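Local coordinates for protein isomerase/lactonizing enzyme (Agrobacterium tumefaciens, PDB 1RVK) that is of unknown function but binds magnesium and, as an enolase-superfamily member, probably abstracts a proton alpha to a carboxylate, at residues A[138-142]-A[172-178]. Residues are numbered along the deposited sequence; the frame is centred on the assembly and turned at random.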
HETATM    1  N   MSE A 138      -8.700  -2.670   9.170  1.00 11.40           N
HETATM    2  CA  MSE A 138      -9.066  -3.791   8.299  1.00 13.39           C
HETATM    3  C   MSE A 138     -10.545  -3.787   7.932  1.00 13.57           C
HETATM    4  O   MSE A 138     -11.371  -3.181   8.621  1.00 14.62           O
HETATM    5  CB  MSE A 138      -8.776  -5.133   8.979  1.00 14.02           C
HETATM    6  CG  MSE A 138      -7.318  -5.514   9.097  1.00 16.71           C
HETATM    7 SE   MSE A 138      -7.145  -7.378   9.640  1.00 18.42          SE
HETATM    8  CE  MSE A 138      -5.283  -7.628   9.203  1.00 19.72           C
ATOM      9  N   CYS A 139     -10.871  -4.486   6.848  1.00 13.87           N
ATOM     10  CA  CYS A 139     -12.251  -4.610   6.397  1.00 14.14           C
ATOM     11  C   CYS A 139     -13.071  -5.200   7.536  1.00 13.29           C
ATOM     12  O   CYS A 139     -12.535  -5.899   8.396  1.00 12.71           O
ATOM     13  CB  CYS A 139     -12.340  -5.543   5.187  1.00 14.21           C
ATOM     14  SG  CYS A 139     -11.569  -4.906   3.688  1.00 16.98           S
ATOM     15  N   GLY A 140     -14.369  -4.927   7.534  1.00 13.30           N
ATOM     16  CA  GLY A 140     -15.227  -5.450   8.581  1.00 13.65           C
ATOM     17  C   GLY A 140     -15.340  -6.964   8.579  1.00 13.76           C
ATOM     18  O   GLY A 140     -15.064  -7.626   7.576  1.00 13.17           O
ATOM     19  N   ASP A 141     -15.752  -7.520   9.712  1.00 12.87           N
ATOM     20  CA  ASP A 141     -15.908  -8.962   9.834  1.00 13.68           C
ATOM     21  C   ASP A 141     -17.164  -9.307  10.624  1.00 15.92           C
ATOM     22  O   ASP A 141     -18.055  -8.472  10.791  1.00 15.94           O
ATOM     23  CB  ASP A 141     -14.675  -9.581  10.510  1.00 13.81           C
ATOM     24  CG  ASP A 141     -14.293  -8.879  11.804  1.00 14.47           C
ATOM     25  OD1 ASP A 141     -15.173  -8.686  12.668  1.00 15.30           O
ATOM     26  OD2 ASP A 141     -13.103  -8.527  11.964  1.00 14.10           O
ATOM     27  N   GLU A 142     -17.239 -10.547  11.091  1.00 16.12           N
ATOM     28  CA  GLU A 142     -18.380 -11.000  11.871  1.00 18.20           C
ATOM     29  C   GLU A 142     -17.875 -11.599  13.181  1.00 19.51           C
ATOM     30  O   GLU A 142     -18.514 -12.470  13.776  1.00 19.92           O
ATOM     31  CB  GLU A 142     -19.188 -12.020  11.065  1.00 20.63           C
ATOM     32  CG  GLU A 142     -19.850 -11.405   9.835  1.00 22.58           C
ATOM     33  CD  GLU A 142     -20.599 -12.415   8.990  1.00 25.93           C
ATOM     34  OE1 GLU A 142     -19.945 -13.190   8.260  1.00 27.84           O
ATOM     35  OE2 GLU A 142     -21.846 -12.434   9.060  1.00 26.54           O
ATOM     36  N   THR A 172     -14.855  -0.690   5.447  1.00 12.29           N
ATOM     37  CA  THR A 172     -16.067  -1.294   5.982  1.00 14.09           C
ATOM     38  C   THR A 172     -16.349  -2.717   5.498  1.00 13.20           C
ATOM     39  O   THR A 172     -15.472  -3.363   4.926  1.00 15.05           O
ATOM     40  CB  THR A 172     -17.280  -0.363   5.752  1.00 15.27           C
ATOM     41  OG1 THR A 172     -17.211   0.213   4.440  1.00 15.41           O
ATOM     42  CG2 THR A 172     -17.267   0.762   6.783  1.00 16.27           C
ATOM     43  N   TRP A 173     -17.561  -3.207   5.739  1.00 14.25           N
ATOM     44  CA  TRP A 173     -17.928  -4.581   5.380  1.00 13.64           C
ATOM     45  C   TRP A 173     -18.068  -4.890   3.894  1.00 15.10           C
ATOM     46  O   TRP A 173     -18.704  -4.149   3.143  1.00 14.85           O
ATOM     47  CB  TRP A 173     -19.222  -4.967   6.094  1.00 15.21           C
ATOM     48  CG  TRP A 173     -19.119  -4.898   7.585  1.00 13.68           C
ATOM     49  CD1 TRP A 173     -18.681  -5.883   8.429  1.00 12.10           C
ATOM     50  CD2 TRP A 173     -19.461  -3.781   8.414  1.00 12.50           C
ATOM     51  NE1 TRP A 173     -18.733  -5.446   9.733  1.00 11.50           N
ATOM     52  CE2 TRP A 173     -19.205  -4.160   9.752  1.00 12.64           C
ATOM     53  CE3 TRP A 173     -19.959  -2.496   8.156  1.00 13.42           C
ATOM     54  CZ2 TRP A 173     -19.430  -3.299  10.832  1.00 12.57           C
ATOM     55  CZ3 TRP A 173     -20.183  -1.637   9.232  1.00 12.92           C
ATOM     56  CH2 TRP A 173     -19.917  -2.046  10.553  1.00 13.66           C
HETATM   57  N   MSE A 174     -17.490  -6.019   3.490  1.00 13.27           N
HETATM   58  CA  MSE A 174     -17.528  -6.453   2.101  1.00 13.58           C
HETATM   59  C   MSE A 174     -17.715  -7.965   2.014  1.00 15.07           C
HETATM   60  O   MSE A 174     -17.306  -8.702   2.913  1.00 15.02           O
HETATM   61  CB  MSE A 174     -16.215  -6.073   1.408  1.00 13.97           C
HETATM   62  CG  MSE A 174     -15.853  -4.599   1.520  1.00 11.39           C
HETATM   63 SE   MSE A 174     -14.198  -4.190   0.608  1.00 18.61          SE
HETATM   64  CE  MSE A 174     -13.737  -2.576   1.555  1.00 14.54           C
ATOM     65  N   PRO A 175     -18.350  -8.453   0.937  1.00 15.81           N
ATOM     66  CA  PRO A 175     -18.508  -9.909   0.861  1.00 18.11           C
ATOM     67  C   PRO A 175     -17.108 -10.531   0.838  1.00 20.23           C
ATOM     68  O   PRO A 175     -16.142  -9.876   0.446  1.00 17.92           O
ATOM     69  CB  PRO A 175     -19.281 -10.109  -0.444  1.00 20.72           C
ATOM     70  CG  PRO A 175     -18.944  -8.885  -1.251  1.00 22.14           C
ATOM     71  CD  PRO A 175     -18.958  -7.785  -0.224  1.00 17.99           C
ATOM     72  N   PRO A 176     -16.979 -11.807   1.227  1.00 21.40           N
ATOM     73  CA  PRO A 176     -18.012 -12.750   1.663  1.00 23.25           C
ATOM     74  C   PRO A 176     -18.739 -12.532   2.996  1.00 24.01           C
ATOM     75  O   PRO A 176     -19.372 -13.461   3.496  1.00 24.50           O
ATOM     76  CB  PRO A 176     -17.284 -14.091   1.612  1.00 23.34           C
ATOM     77  CG  PRO A 176     -15.900 -13.720   1.999  1.00 23.40           C
ATOM     78  CD  PRO A 176     -15.660 -12.465   1.195  1.00 23.00           C
ATOM     79  N   VAL A 177     -18.655 -11.341   3.586  1.00 23.45           N
ATOM     80  CA  VAL A 177     -19.402 -11.112   4.824  1.00 23.68           C
ATOM     81  C   VAL A 177     -20.858 -11.328   4.422  1.00 24.32           C
ATOM     82  O   VAL A 177     -21.369 -10.661   3.524  1.00 24.03           O
ATOM     83  CB  VAL A 177     -19.220  -9.676   5.378  1.00 22.65           C
ATOM     84  CG1 VAL A 177     -20.324  -9.360   6.392  1.00 23.71           C
ATOM     85  CG2 VAL A 177     -17.863  -9.553   6.061  1.00 22.08           C
ATOM     86  N   SER A 178     -21.502 -12.283   5.082  1.00 25.73           N
ATOM     87  CA  SER A 178     -22.886 -12.667   4.815  1.00 27.11           C
ATOM     88  C   SER A 178     -23.845 -11.625   4.244  1.00 25.87           C
ATOM     89  O   SER A 178     -24.366 -11.785   3.141  1.00 24.30           O
ATOM     90  CB  SER A 178     -23.505 -13.250   6.091  1.00 29.54           C
ATOM     91  OG  SER A 178     -22.762 -14.365   6.550  1.00 36.18           O
TER
HETATM   92  O   HOH W   1     -15.292  -7.118   4.926  1.00 13.20           O
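Loops 138-142 and 172-178 follow the C-terminal ends of adjacent parallel strands 130-137 and 167-171 of the TIM-type barrel, where the enolase superfamily forms its active site, and bury 354 Å² between them. At Cys139 the link is apolar: SG lies 3.8 Å from CE of selenomethionine Met174, whose side chain is about 7 Å from the magnesium held by Asp206, Glu232 and Glu258. Gly140 and Trp173 have the closest CA atoms, 4.3 Å apart. Gly140 N gives Thr172 O a weak hydrogen bond (3.2 Å, 169°), and its CA makes a CH-pi contact 3.9 Å from the indole five-membered ring centroid; a CB would clash, 2.3 Å from Trp173 CD1. Gly140 O lies 3.7 Å from Val177 CG2, and water 1 joins it (2.7 Å) to Met174 N (2.8 Å). Asp141 OD2 is hydrogen-bonded to His334; its O accepts a weak hydrogen bond from Trp173 NE1 (3.3 Å, 130°), which has another to Leu147 O. Glu142 CD is 4.0 Å from Val177 CG1, and Ser178 OG gives its carboxylate a weak hydrogen bond (OE2 3.3 Å, OE1 3.5 Å). With weak direct hydrogen bonds and no salt bridge, Gly140-Trp173 packing, Val177 contacts and a water bridge join these loops.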